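Local coordinates for transcriptional regulator (Mesorhizobium loti, PDB 3BHQ), which probably binds cis-regulatory DNA and controls transcription as a member of the TetR family, at residues 15-20 with 57-62; 63-68 with 130-135; 69-74 with 101-106. All coordinates share one frame; numbering follows the deposited sequence.

Contact 1. Residues 15-20 with 57-62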
ATOM      1  N   ARG A  15       6.667  13.697 -25.486  1.00 24.04           N
ATOM      2  CA  ARG A  15       6.279  12.320 -25.168  1.00 25.92           C
ATOM      3  C   ARG A  15       7.502  11.392 -25.153  1.00 22.87           C
ATOM      4  O   ARG A  15       7.641  10.569 -24.242  1.00 23.61           O
ATOM      5  CB  ARG A  15       5.238  11.800 -26.172  1.00 28.43           C
ATOM      6  CG  ARG A  15       4.814  10.330 -25.943  1.00 30.18           C
ATOM      7  CD  ARG A  15       3.667   9.876 -26.853  1.00 35.33           C
ATOM      8  NE  ARG A  15       3.898  10.150 -28.269  1.00 42.23           N
ATOM      9  CZ  ARG A  15       4.745   9.481 -29.061  1.00 46.58           C
ATOM     10  NH1 ARG A  15       5.473   8.441 -28.627  1.00 49.43           N
ATOM     11  NH2 ARG A  15       4.850   9.860 -30.332  1.00 51.01           N
ATOM     12  N   GLU A  16       8.372  11.525 -26.163  1.00 21.59           N
ATOM     13  CA  GLU A  16       9.602  10.714 -26.233  1.00 23.03           C
ATOM     14  C   GLU A  16      10.530  10.964 -25.049  1.00 21.82           C
ATOM     15  O   GLU A  16      11.123  10.034 -24.500  1.00 21.46           O
ATOM     16  CB  GLU A  16      10.330  10.934 -27.559  1.00 24.36           C
ATOM     17  CG  GLU A  16       9.569  10.354 -28.759  1.00 26.56           C
ATOM     18  CD  GLU A  16      10.093  10.761 -30.120  1.00 27.15           C
ATOM     19  OE1 GLU A  16      10.987  11.621 -30.234  1.00 30.16           O
ATOM     20  OE2 GLU A  16       9.562  10.211 -31.106  1.00 39.28           O
ATOM     21  N   ILE A  17      10.654  12.239 -24.661  1.00 20.70           N
ATOM     22  CA  ILE A  17      11.466  12.608 -23.517  1.00 18.36           C
ATOM     23  C   ILE A  17      10.892  11.989 -22.215  1.00 18.69           C
ATOM     24  O   ILE A  17      11.645  11.448 -21.412  1.00 19.31           O
ATOM     25  CB  ILE A  17      11.613  14.154 -23.388  1.00 17.49           C
ATOM     26  CG1 ILE A  17      12.395  14.698 -24.578  1.00 18.22           C
ATOM     27  CG2 ILE A  17      12.290  14.531 -22.077  1.00 16.46           C
ATOM     28  CD1 ILE A  17      12.270  16.230 -24.752  1.00 19.77           C
ATOM     29  N   ILE A  18       9.581  12.120 -22.009  1.00 20.95           N
ATOM     30  CA  ILE A  18       8.937  11.548 -20.815  1.00 21.16           C
ATOM     31  C   ILE A  18       9.074  10.013 -20.791  1.00 20.62           C
ATOM     32  O   ILE A  18       9.365   9.417 -19.751  1.00 23.09           O
ATOM     33  CB  ILE A  18       7.464  12.003 -20.687  1.00 20.79           C
ATOM     34  CG1 ILE A  18       7.404  13.501 -20.383  1.00 21.85           C
ATOM     35  CG2 ILE A  18       6.757  11.224 -19.566  1.00 23.03           C
ATOM     36  CD1 ILE A  18       6.054  14.141 -20.646  1.00 25.77           C
ATOM     37  N   GLN A  19       8.922   9.389 -21.949  1.00 20.67           N
ATOM     38  CA  GLN A  19       9.101   7.922 -22.060  1.00 23.46           C
ATOM     39  C   GLN A  19      10.533   7.516 -21.639  1.00 20.76           C
ATOM     40  O   GLN A  19      10.751   6.566 -20.859  1.00 22.10           O
ATOM     41  CB  GLN A  19       8.766   7.503 -23.490  1.00 24.67           C
ATOM     42  CG  GLN A  19       8.780   6.024 -23.785  1.00 32.85           C
ATOM     43  CD  GLN A  19       8.517   5.712 -25.271  1.00 35.92           C
ATOM     44  OE1 GLN A  19       8.012   6.551 -26.047  1.00 50.09           O
ATOM     45  NE2 GLN A  19       8.867   4.492 -25.668  1.00 54.32           N
ATOM     46  N   ALA A  20      11.536   8.229 -22.184  1.00 21.51           N
ATOM     47  CA  ALA A  20      12.921   7.996 -21.826  1.00 21.08           C
ATOM     48  C   ALA A  20      13.209   8.245 -20.360  1.00 21.31           C
ATOM     49  O   ALA A  20      13.903   7.481 -19.704  1.00 21.13           O
ATOM     50  CB  ALA A  20      13.855   8.873 -22.706  1.00 21.08           C
ATOM     51  N   GLU A  57      13.923  17.286 -11.281  1.00 21.03           N
ATOM     52  CA  GLU A  57      12.785  17.182 -10.355  1.00 20.62           C
ATOM     53  C   GLU A  57      11.449  17.424 -11.076  1.00 18.93           C
ATOM     54  O   GLU A  57      10.472  16.701 -10.857  1.00 19.97           O
ATOM     55  CB  GLU A  57      12.945  18.179  -9.190  1.00 21.11           C
ATOM     56  CG  GLU A  57      11.798  18.221  -8.195  1.00 22.35           C
ATOM     57  CD  GLU A  57      12.123  19.016  -6.935  1.00 22.89           C
ATOM     58  OE1 GLU A  57      12.999  19.929  -6.992  1.00 28.36           O
ATOM     59  OE2 GLU A  57      11.475  18.748  -5.916  1.00 22.51           O
ATOM     60  N   THR A  58      11.411  18.477 -11.873  1.00 19.76           N
ATOM     61  CA  THR A  58      10.250  18.824 -12.696  1.00 18.22           C
ATOM     62  C   THR A  58       9.901  17.711 -13.669  1.00 18.98           C
ATOM     63  O   THR A  58       8.723  17.323 -13.800  1.00 20.86           O
ATOM     64  CB  THR A  58      10.472  20.182 -13.393  1.00 20.88           C
ATOM     65  OG1 THR A  58      10.756  21.194 -12.412  1.00 21.58           O
ATOM     66  CG2 THR A  58       9.242  20.586 -14.231  1.00 18.95           C
ATOM     67  N   LEU A  59      10.923  17.163 -14.333  1.00 17.78           N
ATOM     68  CA  LEU A  59      10.720  16.081 -15.274  1.00 18.93           C
ATOM     69  C   LEU A  59      10.142  14.826 -14.577  1.00 19.74           C
ATOM     70  O   LEU A  59       9.248  14.187 -15.118  1.00 19.03           O
ATOM     71  CB  LEU A  59      12.036  15.772 -15.987  1.00 19.56           C
ATOM     72  CG  LEU A  59      12.041  14.651 -17.038  1.00 20.65           C
ATOM     73  CD1 LEU A  59      10.878  14.691 -18.035  1.00 19.64           C
ATOM     74  CD2 LEU A  59      13.379  14.604 -17.820  1.00 22.26           C
ATOM     75  N   PHE A  60      10.615  14.524 -13.370  1.00 19.76           N
ATOM     76  CA  PHE A  60      10.089  13.375 -12.592  1.00 18.57           C
ATOM     77  C   PHE A  60       8.580  13.598 -12.315  1.00 20.30           C
ATOM     78  O   PHE A  60       7.767  12.672 -12.400  1.00 22.06           O
ATOM     79  CB  PHE A  60      10.873  13.210 -11.286  1.00 21.15           C
ATOM     80  CG  PHE A  60      10.846  11.820 -10.651  1.00 20.67           C
ATOM     81  CD1 PHE A  60      10.004  10.783 -11.078  1.00 24.37           C
ATOM     82  CD2 PHE A  60      11.659  11.585  -9.537  1.00 21.41           C
ATOM     83  CE1 PHE A  60      10.045   9.530 -10.439  1.00 25.61           C
ATOM     84  CE2 PHE A  60      11.676  10.336  -8.893  1.00 25.19           C
ATOM     85  CZ  PHE A  60      10.893   9.332  -9.354  1.00 24.35           C
ATOM     86  N   GLY A  61       8.197  14.841 -12.017  1.00 20.23           N
ATOM     87  CA  GLY A  61       6.798  15.155 -11.812  1.00 19.01           C
ATOM     88  C   GLY A  61       5.949  14.889 -13.048  1.00 19.54           C
ATOM     89  O   GLY A  61       4.850  14.334 -12.955  1.00 19.47           O
ATOM     90  N   GLU A  62       6.457  15.266 -14.222  1.00 19.92           N
ATOM     91  CA  GLU A  62       5.771  14.959 -15.487  1.00 17.18           C
ATOM     92  C   GLU A  62       5.672  13.450 -15.784  1.00 19.60           C
ATOM     93  O   GLU A  62       4.701  13.010 -16.400  1.00 19.42           O
ATOM     94  CB  GLU A  62       6.425  15.719 -16.649  1.00 18.30           C
ATOM     95  CG  GLU A  62       6.160  17.190 -16.555  1.00 17.98           C
ATOM     96  CD  GLU A  62       4.703  17.544 -16.879  1.00 22.67           C
ATOM     97  OE1 GLU A  62       4.129  17.056 -17.883  1.00 27.40           O
ATOM     98  OE2 GLU A  62       4.150  18.341 -16.161  1.00 24.37           O
TER

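Contact 2. Residues 63-68 with 130-135. With EDO (1,2-ethanediol), chain I.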
ATOM      1  N   VAL A  63       6.714  12.684 -15.420  1.00 18.47           N
ATOM      2  CA  VAL A  63       6.697  11.214 -15.549  1.00 19.34           C
ATOM      3  C   VAL A  63       5.532  10.661 -14.723  1.00 17.92           C
ATOM      4  O   VAL A  63       4.743   9.836 -15.213  1.00 19.66           O
ATOM      5  CB  VAL A  63       8.031  10.604 -15.094  1.00 19.91           C
ATOM      6  CG1 VAL A  63       7.917   9.095 -14.782  1.00 19.87           C
ATOM      7  CG2 VAL A  63       9.099  10.880 -16.164  1.00 18.92           C
ATOM      8  N   VAL A  64       5.415  11.133 -13.490  1.00 18.33           N
ATOM      9  CA  VAL A  64       4.319  10.657 -12.582  1.00 18.04           C
ATOM     10  C   VAL A  64       2.963  10.978 -13.192  1.00 18.89           C
ATOM     11  O   VAL A  64       2.081  10.118 -13.303  1.00 19.88           O
ATOM     12  CB  VAL A  64       4.446  11.180 -11.140  1.00 18.09           C
ATOM     13  CG1 VAL A  64       3.177  10.842 -10.310  1.00 20.19           C
ATOM     14  CG2 VAL A  64       5.749  10.661 -10.482  1.00 20.84           C
ATOM     15  N   LEU A  65       2.787  12.219 -13.641  1.00 18.64           N
ATOM     16  CA  LEU A  65       1.516  12.597 -14.251  1.00 18.77           C
ATOM     17  C   LEU A  65       1.194  11.824 -15.525  1.00 18.99           C
ATOM     18  O   LEU A  65       0.036  11.470 -15.742  1.00 19.54           O
ATOM     19  CB  LEU A  65       1.443  14.099 -14.513  1.00 18.19           C
ATOM     20  CG  LEU A  65       1.472  14.995 -13.296  1.00 19.08           C
ATOM     21  CD1 LEU A  65       1.609  16.467 -13.757  1.00 21.74           C
ATOM     22  CD2 LEU A  65       0.220  14.810 -12.442  1.00 21.29           C
ATOM     23  N   SER A  66       2.191  11.572 -16.381  1.00 18.50           N
ATOM     24  CA  SER A  66       1.979  10.804 -17.618  0.50 17.53           C
ATOM     25  C   SER A  66       1.532   9.377 -17.317  1.00 19.30           C
ATOM     26  O   SER A  66       0.607   8.878 -17.933  1.00 20.73           O
ATOM     27  CB  SER A  66       3.257  10.763 -18.472  0.50 19.04           C
ATOM     28  OG  SER A  66       3.048  10.063 -19.693  0.50 18.39           O
ATOM     29  N   THR A  67       2.194   8.751 -16.352  1.00 19.48           N
ATOM     30  CA  THR A  67       1.847   7.384 -15.956  1.00 20.18           C
ATOM     31  C   THR A  67       0.419   7.354 -15.356  1.00 20.11           C
ATOM     32  O   THR A  67      -0.385   6.478 -15.723  1.00 19.52           O
ATOM     33  CB  THR A  67       2.894   6.798 -15.019  1.00 21.23           C
ATOM     34  OG1 THR A  67       4.097   6.596 -15.758  1.00 23.00           O
ATOM     35  CG2 THR A  67       2.409   5.436 -14.500  1.00 21.13           C
ATOM     36  N   ALA A  68       0.085   8.347 -14.539  1.00 18.53           N
ATOM     37  CA  ALA A  68      -1.257   8.439 -13.940  1.00 19.34           C
ATOM     38  C   ALA A  68      -2.305   8.552 -15.030  1.00 20.01           C
ATOM     39  O   ALA A  68      -3.341   7.902 -14.976  1.00 20.46           O
ATOM     40  CB  ALA A  68      -1.357   9.624 -12.992  1.00 18.62           C
ATOM     41  N   TYR A 130      -1.277  10.313  -5.916  1.00 17.24           N
ATOM     42  CA  TYR A 130      -2.501  10.102  -5.113  1.00 19.12           C
ATOM     43  C   TYR A 130      -3.713  10.788  -5.750  1.00 19.65           C
ATOM     44  O   TYR A 130      -4.767  10.146  -5.886  1.00 20.34           O
ATOM     45  CB  TYR A 130      -2.311  10.536  -3.654  1.00 20.00           C
ATOM     46  CG  TYR A 130      -3.475  10.115  -2.794  1.00 19.12           C
ATOM     47  CD1 TYR A 130      -3.700   8.788  -2.514  1.00 16.95           C
ATOM     48  CD2 TYR A 130      -4.374  11.036  -2.313  1.00 18.27           C
ATOM     49  CE1 TYR A 130      -4.778   8.386  -1.758  1.00 18.15           C
ATOM     50  CE2 TYR A 130      -5.462  10.631  -1.543  1.00 17.41           C
ATOM     51  CZ  TYR A 130      -5.665   9.308  -1.292  1.00 19.63           C
ATOM     52  OH  TYR A 130      -6.729   8.852  -0.542  1.00 25.11           O
ATOM     53  N   GLU A 131      -3.566  12.057  -6.177  1.00 19.37           N
ATOM     54  CA  GLU A 131      -4.680  12.807  -6.789  0.50 19.93           C
ATOM     55  C   GLU A 131      -5.041  12.314  -8.181  1.00 19.52           C
ATOM     56  O   GLU A 131      -6.199  12.043  -8.478  1.00 20.35           O
ATOM     57  CB  GLU A 131      -4.330  14.308  -6.908  0.50 20.37           C
ATOM     58  CG  GLU A 131      -5.485  15.210  -7.444  0.50 22.49           C
ATOM     59  CD  GLU A 131      -5.047  16.612  -7.871  0.50 24.40           C
ATOM     60  OE1 GLU A 131      -3.951  17.078  -7.490  0.50 34.41           O
ATOM     61  OE2 GLU A 131      -5.810  17.247  -8.610  0.50 31.86           O
ATOM     62  N   LYS A 132      -4.038  12.266  -9.044  1.00 20.10           N
ATOM     63  CA  LYS A 132      -4.248  11.971 -10.461  1.00 18.47           C
ATOM     64  C   LYS A 132      -4.230  10.534 -10.887  1.00 20.03           C
ATOM     65  O   LYS A 132      -4.690  10.213 -12.000  1.00 19.90           O
ATOM     66  CB  LYS A 132      -3.236  12.777 -11.289  1.00 19.32           C
ATOM     67  CG  LYS A 132      -3.205  14.301 -10.996  1.00 23.42           C
ATOM     68  CD  LYS A 132      -4.502  15.026 -11.249  1.00 31.48           C
ATOM     69  CE  LYS A 132      -4.945  15.003 -12.696  1.00 40.19           C
ATOM     70  NZ  LYS A 132      -6.120  15.923 -12.894  1.00 37.61           N
ATOM     71  N   GLY A 133      -3.674   9.677 -10.031  1.00 19.57           N
ATOM     72  CA  GLY A 133      -3.625   8.255 -10.230  1.00 18.90           C
ATOM     73  C   GLY A 133      -4.672   7.549  -9.410  1.00 20.03           C
ATOM     74  O   GLY A 133      -5.698   7.170  -9.935  1.00 20.11           O
ATOM     75  N   PHE A 134      -4.417   7.452  -8.107  1.00 20.06           N
ATOM     76  CA  PHE A 134      -5.259   6.700  -7.182  1.00 18.67           C
ATOM     77  C   PHE A 134      -6.706   7.221  -7.076  1.00 19.08           C
ATOM     78  O   PHE A 134      -7.673   6.462  -7.303  1.00 19.84           O
ATOM     79  CB  PHE A 134      -4.589   6.723  -5.796  1.00 18.65           C
ATOM     80  CG  PHE A 134      -5.315   5.939  -4.721  1.00 18.58           C
ATOM     81  CD1 PHE A 134      -4.904   4.642  -4.409  1.00 23.06           C
ATOM     82  CD2 PHE A 134      -6.317   6.517  -3.982  1.00 18.41           C
ATOM     83  CE1 PHE A 134      -5.554   3.944  -3.391  1.00 21.07           C
ATOM     84  CE2 PHE A 134      -6.962   5.794  -2.969  1.00 19.48           C
ATOM     85  CZ  PHE A 134      -6.555   4.524  -2.692  1.00 18.94           C
ATOM     86  N   GLU A 135      -6.861   8.504  -6.743  1.00 19.11           N
ATOM     87  CA  GLU A 135      -8.209   9.083  -6.569  1.00 19.22           C
ATOM     88  C   GLU A 135      -9.010   9.059  -7.863  1.00 20.20           C
ATOM     89  O   GLU A 135     -10.197   8.747  -7.844  1.00 20.21           O
ATOM     90  CB  GLU A 135      -8.173  10.473  -5.970  1.00 20.26           C
ATOM     91  CG  GLU A 135      -7.784  10.478  -4.537  1.00 20.37           C
ATOM     92  CD  GLU A 135      -7.977  11.818  -3.891  1.00 26.33           C
ATOM     93  OE1 GLU A 135      -7.496  12.816  -4.435  1.00 26.67           O
ATOM     94  OE2 GLU A 135      -8.610  11.865  -2.809  1.00 27.83           O
TER
HETATM   95  C1  EDO I 217       4.745   2.897 -16.026  1.00 38.45           C
HETATM   96  O1  EDO I 217       4.630   4.132 -16.728  1.00 31.63           O
HETATM   97  C2  EDO I 217       6.217   2.568 -16.000  1.00 40.29           C
HETATM   98  O2  EDO I 217       6.627   2.310 -17.343  1.00 38.58           O

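Contact 3. Residues 69-74 with 101-106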
ATOM      1  N   SER A  69      -2.021   9.374 -16.048  1.00 20.40           N
ATOM      2  CA  SER A  69      -2.942   9.521 -17.167  1.00 20.90           C
ATOM      3  C   SER A  69      -3.126   8.236 -17.977  1.00 20.50           C
ATOM      4  O   SER A  69      -4.247   7.867 -18.333  1.00 22.06           O
ATOM      5  CB  SER A  69      -2.417  10.623 -18.107  1.00 22.04           C
ATOM      6  OG  SER A  69      -3.275  10.787 -19.208  1.00 29.23           O
ATOM      7  N   GLN A  70      -2.021   7.569 -18.272  1.00 21.25           N
ATOM      8  CA  GLN A  70      -2.038   6.330 -19.073  1.00 23.19           C
ATOM      9  C   GLN A  70      -2.827   5.220 -18.374  1.00 22.31           C
ATOM     10  O   GLN A  70      -3.661   4.558 -18.982  1.00 21.94           O
ATOM     11  CB  GLN A  70      -0.615   5.840 -19.350  1.00 23.65           C
ATOM     12  CG  GLN A  70       0.177   6.730 -20.303  1.00 31.44           C
ATOM     13  CD  GLN A  70       1.675   6.401 -20.276  1.00 34.45           C
ATOM     14  OE1 GLN A  70       2.076   5.258 -20.014  1.00 47.46           O
ATOM     15  NE2 GLN A  70       2.502   7.413 -20.516  1.00 45.82           N
ATOM     16  N   VAL A  71      -2.566   5.051 -17.087  1.00 21.50           N
ATOM     17  CA  VAL A  71      -3.287   4.050 -16.286  1.00 21.79           C
ATOM     18  C   VAL A  71      -4.767   4.360 -16.227  1.00 23.26           C
ATOM     19  O   VAL A  71      -5.597   3.481 -16.457  1.00 24.12           O
ATOM     20  CB  VAL A  71      -2.656   3.911 -14.871  1.00 23.04           C
ATOM     21  CG1 VAL A  71      -3.489   2.979 -13.992  1.00 29.06           C
ATOM     22  CG2 VAL A  71      -1.233   3.367 -15.010  1.00 25.26           C
ATOM     23  N   ASN A  72      -5.108   5.619 -15.969  1.00 21.88           N
ATOM     24  CA  ASN A  72      -6.505   6.003 -15.918  1.00 20.51           C
ATOM     25  C   ASN A  72      -7.255   5.871 -17.232  1.00 22.00           C
ATOM     26  O   ASN A  72      -8.441   5.569 -17.199  1.00 22.78           O
ATOM     27  CB  ASN A  72      -6.697   7.339 -15.235  1.00 21.29           C
ATOM     28  CG  ASN A  72      -6.710   7.191 -13.746  1.00 27.52           C
ATOM     29  OD1 ASN A  72      -7.760   6.847 -13.179  1.00 29.26           O
ATOM     30  ND2 ASN A  72      -5.551   7.399 -13.090  1.00 21.09           N
ATOM     31  N   ASP A  73      -6.578   6.066 -18.365  1.00 22.60           N
ATOM     32  CA  ASP A  73      -7.221   5.854 -19.685  1.00 22.55           C
ATOM     33  C   ASP A  73      -7.620   4.392 -19.820  1.00 23.47           C
ATOM     34  O   ASP A  73      -8.727   4.094 -20.298  1.00 22.13           O
ATOM     35  CB  ASP A  73      -6.324   6.276 -20.858  1.00 23.89           C
ATOM     36  CG  ASP A  73      -6.129   7.783 -20.953  1.00 29.58           C
ATOM     37  OD1 ASP A  73      -6.861   8.538 -20.293  1.00 27.05           O
ATOM     38  OD2 ASP A  73      -5.225   8.206 -21.700  1.00 32.03           O
ATOM     39  N   ILE A  74      -6.745   3.492 -19.359  1.00 23.06           N
ATOM     40  CA  ILE A  74      -7.035   2.050 -19.382  1.00 24.31           C
ATOM     41  C   ILE A  74      -8.195   1.711 -18.456  1.00 26.23           C
ATOM     42  O   ILE A  74      -9.119   0.998 -18.863  1.00 27.38           O
ATOM     43  CB  ILE A  74      -5.792   1.147 -19.056  1.00 24.00           C
ATOM     44  CG1 ILE A  74      -4.666   1.386 -20.060  1.00 25.63           C
ATOM     45  CG2 ILE A  74      -6.208  -0.339 -19.101  1.00 27.84           C
ATOM     46  CD1 ILE A  74      -3.370   0.667 -19.746  1.00 28.47           C
ATOM     47  N   ALA A 101      -4.240  -7.065 -13.567  1.00 20.96           N
ATOM     48  CA  ALA A 101      -3.174  -7.096 -14.598  1.00 22.93           C
ATOM     49  C   ALA A 101      -2.525  -5.727 -14.830  1.00 25.41           C
ATOM     50  O   ALA A 101      -1.302  -5.621 -14.935  1.00 25.83           O
ATOM     51  CB  ALA A 101      -3.710  -7.661 -15.907  1.00 26.09           C
ATOM     52  N   VAL A 102      -3.339  -4.680 -14.888  1.00 22.96           N
ATOM     53  CA  VAL A 102      -2.858  -3.316 -15.093  1.00 22.11           C
ATOM     54  C   VAL A 102      -2.075  -2.780 -13.891  1.00 23.99           C
ATOM     55  O   VAL A 102      -0.963  -2.244 -14.026  1.00 22.31           O
ATOM     56  CB  VAL A 102      -4.052  -2.358 -15.425  1.00 25.47           C
ATOM     57  CG1 VAL A 102      -3.640  -0.894 -15.418  1.00 25.78           C
ATOM     58  CG2 VAL A 102      -4.666  -2.752 -16.760  1.00 27.01           C
ATOM     59  N   LEU A 103      -2.688  -2.903 -12.719  1.00 20.33           N
ATOM     60  CA  LEU A 103      -2.124  -2.326 -11.499  1.00 20.57           C
ATOM     61  C   LEU A 103      -0.932  -3.086 -10.939  1.00 21.62           C
ATOM     62  O   LEU A 103      -0.149  -2.490 -10.183  1.00 21.92           O
ATOM     63  CB  LEU A 103      -3.229  -2.049 -10.471  1.00 19.24           C
ATOM     64  CG  LEU A 103      -4.326  -1.083 -10.946  1.00 22.60           C
ATOM     65  CD1 LEU A 103      -5.477  -0.992  -9.961  1.00 23.03           C
ATOM     66  CD2 LEU A 103      -3.766   0.297 -11.224  1.00 24.88           C
HETATM   67  N   MSE A 104      -0.772  -4.362 -11.299  1.00 19.71           N
HETATM   68  CA  MSE A 104       0.364  -5.178 -10.849  0.67 19.94           C
HETATM   69  C   MSE A 104       1.470  -5.273 -11.895  1.00 21.23           C
HETATM   70  O   MSE A 104       2.400  -6.049 -11.760  1.00 22.27           O
HETATM   71  CB  MSE A 104      -0.123  -6.535 -10.343  0.67 18.73           C
HETATM   72  CG  MSE A 104      -1.120  -6.438  -9.181  0.67 22.54           C
HETATM   73 SE   MSE A 104      -0.372  -5.594  -7.595  0.50 18.00          SE
HETATM   74  CE  MSE A 104       1.154  -6.837  -7.433  0.67 26.45           C
ATOM     75  N   ASP A 105       1.393  -4.448 -12.936  1.00 21.23           N
ATOM     76  CA  ASP A 105       2.418  -4.370 -13.956  1.00 19.29           C
ATOM     77  C   ASP A 105       3.757  -4.053 -13.262  1.00 19.54           C
ATOM     78  O   ASP A 105       3.830  -3.157 -12.417  1.00 18.65           O
ATOM     79  CB  ASP A 105       2.141  -3.239 -14.932  1.00 20.96           C
ATOM     80  CG  ASP A 105       3.247  -3.074 -15.937  1.00 24.17           C
ATOM     81  OD1 ASP A 105       3.333  -3.852 -16.890  1.00 26.85           O
ATOM     82  OD2 ASP A 105       4.053  -2.164 -15.755  1.00 25.99           O
ATOM     83  N   GLU A 106       4.787  -4.798 -13.627  1.00 20.34           N
ATOM     84  CA  GLU A 106       6.075  -4.714 -12.954  1.00 21.20           C
ATOM     85  C   GLU A 106       6.714  -3.327 -12.995  1.00 20.37           C
ATOM     86  O   GLU A 106       7.203  -2.845 -11.981  1.00 21.72           O
ATOM     87  CB  GLU A 106       7.020  -5.784 -13.535  1.00 25.92           C
ATOM     88  CG  GLU A 106       8.378  -5.918 -12.830  1.00 31.51           C
ATOM     89  CD  GLU A 106       8.296  -6.372 -11.351  1.00 51.29           C
ATOM     90  OE1 GLU A 106       7.242  -6.906 -10.902  1.00 48.36           O
ATOM     91  OE2 GLU A 106       9.316  -6.196 -10.633  1.00 61.24           O
TER

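Contact 1. Residues 15-20 with 57-62
Ile-18 and Glu-62 mark where two helices come nearest, with CA atoms 7.1 Å apart. The helical segments 15-20 and 57-62 run almost at right angles, at 96° between their N-to-C directions. Their axes stay 9.9 Å apart at closest approach, so side chains must bridge the gap.

Leu-59 does this from the later helix. Its CD1 meets CG2 of Ile-17 at 4.3 Å and CG1 of Ile-18 at 4.4 Å. One methyl thus faces two neighbouring isoleucines. Ile-18 also meets Glu-62. Its CG2 lies anti to the backbone N (CG1 at chi1 -68°) and comes to 4.2 Å from the carbonyl O of Glu-62. Its CD1 is 4.3 Å from CB of Glu-62. These are loose van der Waals contacts, and Glu-62 takes part through its CB and its backbone, not its carboxylate.

Two further helices complete the join. Phe-53 of helix 46-53 touches Ile-17, Ile-18 and Leu-59. Val-49 also packs on Ile-17, and Ile-38 of helix 35-42 packs on Leu-59. The predicted helix-turn-helix, residues 34-53, therefore shares its apolar core with both segments. This is the packing of a TetR-type DNA-binding domain, in which the first helix and the start of the long connecting helix back the helix-turn-helix.

Contact 2. Residues 63-68 with 130-135
Ala-68 rests against the backbone of Lys-132 and Gly-133, where the long connecting helix 56-83 of the TetR fold meets helix 123-150 of the C-terminal domain. The two segments run roughly parallel, at 25°, with axes 8.7 Å apart. At Ala-68 and Gly-133 the backbones come much closer, with CA atoms 4.4 Å apart.

This is the tight part. CB of Ala-68 points at the other helix and lies 3.5 Å from the carbonyl O of Lys-132. The same methyl is 3.8 Å from N of Gly-133. A small residue on each side permits this approach. Segment 130-135 also contains a wider, pi-type turn: N of Glu-135 bonds to O of Tyr-130, five residues back. Asn-72, one turn beyond Ala-68, gives its ND2 to the carbonyl O atoms of Ala-68 and Gly-133, which ties the two backbones together beside the methyl contact.

The looser side is formed by Leu-65 and the aliphatic stem of Lys-132, an exposed residue. CD2 of Leu-65 lies 3.8 Å from CG of Lys-132, and the two side chains pass at a slant. The lysine chain bends at chi2 (-60°) and again at chi3 (-63°), so its stem stays by the leucine while NZ leads away. Elsewhere, Phe-134 meets the ring of Trp-172 of the second subunit, which places helix 123-150 at the dimer interface.

On another side of helix 56-83, Thr-67 binds a 1,2-ethanediol molecule, probably from the crystallisation liquor. Its OG1 is 2.7 Å from O1 of the diol in a hydrogen bond, and its CG2 is 3.4 Å from the same oxygen.

Contact 3. Residues 69-74 with 101-106
Val-71 and Val-102 each hold CG1 anti to the backbone N, with chi1 at 174° and 170°, and these two methyls meet across the contact at 4.1 Å. The other branch of Val-102, CG2, stands beside its backbone N and takes a different partner. It lies 3.7 Å from CG2 of Ile-74. The two methyls of Val-102 are thus divided between residues about one turn apart on segment 69-74.

Leu-103 adds a third point of contact. Its CB does not point straight at the other helix, but its CD2 reaches 3.9 Å from CG1 of Val-71. That one methyl of Val-71 therefore touches both Val-102 and Leu-103. Val-71 and Val-102 lie side by side, pointing opposite ways, while Leu-103 runs at a slant to Val-71. The backbones stay well apart, with 7.5 Å between the CA atoms of Val-71 and Val-102.

The contact lies at the end of helix 88-103. Met-104, a selenomethionine, is the first residue to leave helical geometry. Asp-105 follows as the N-cap of helix 106-117, and its OD2 accepts a bond from N of Leu-108. Leu-108 also packs on Val-71. Leu-103 also touches Phe-167 and Leu-171 of helix 159-181 and Met-137 of helix 123-150.

All contacts between the two segments are between aliphatic carbons. They give the contact no directional bond, so the connecting helix is held against the end of helix 88-103 by the fit of branched side chains and the burial of Val-71 and Leu-103.

In the fold
From the N terminus, helix 9-28 leads through the predicted helix-turn-helix to helix 56-83, and contact 1 closes that first loop within the DNA-binding region. All three contacts use successive stretches of helix 56-83. The chain next runs through helix 88-103, where contact 3 closes, and on to helix 123-150, where contact 2 closes. Contact 3 is nested inside the loop of contact 2, and contact 1 precedes both in series. The centres of contacts 1 and 2 lie about 13 Å apart, and the two touch where Ile-18 packs on Ser-66. Helix 56-83 thereby joins the DNA-binding region to the C-terminal helices, of which helix 123-150 also meets the second subunit.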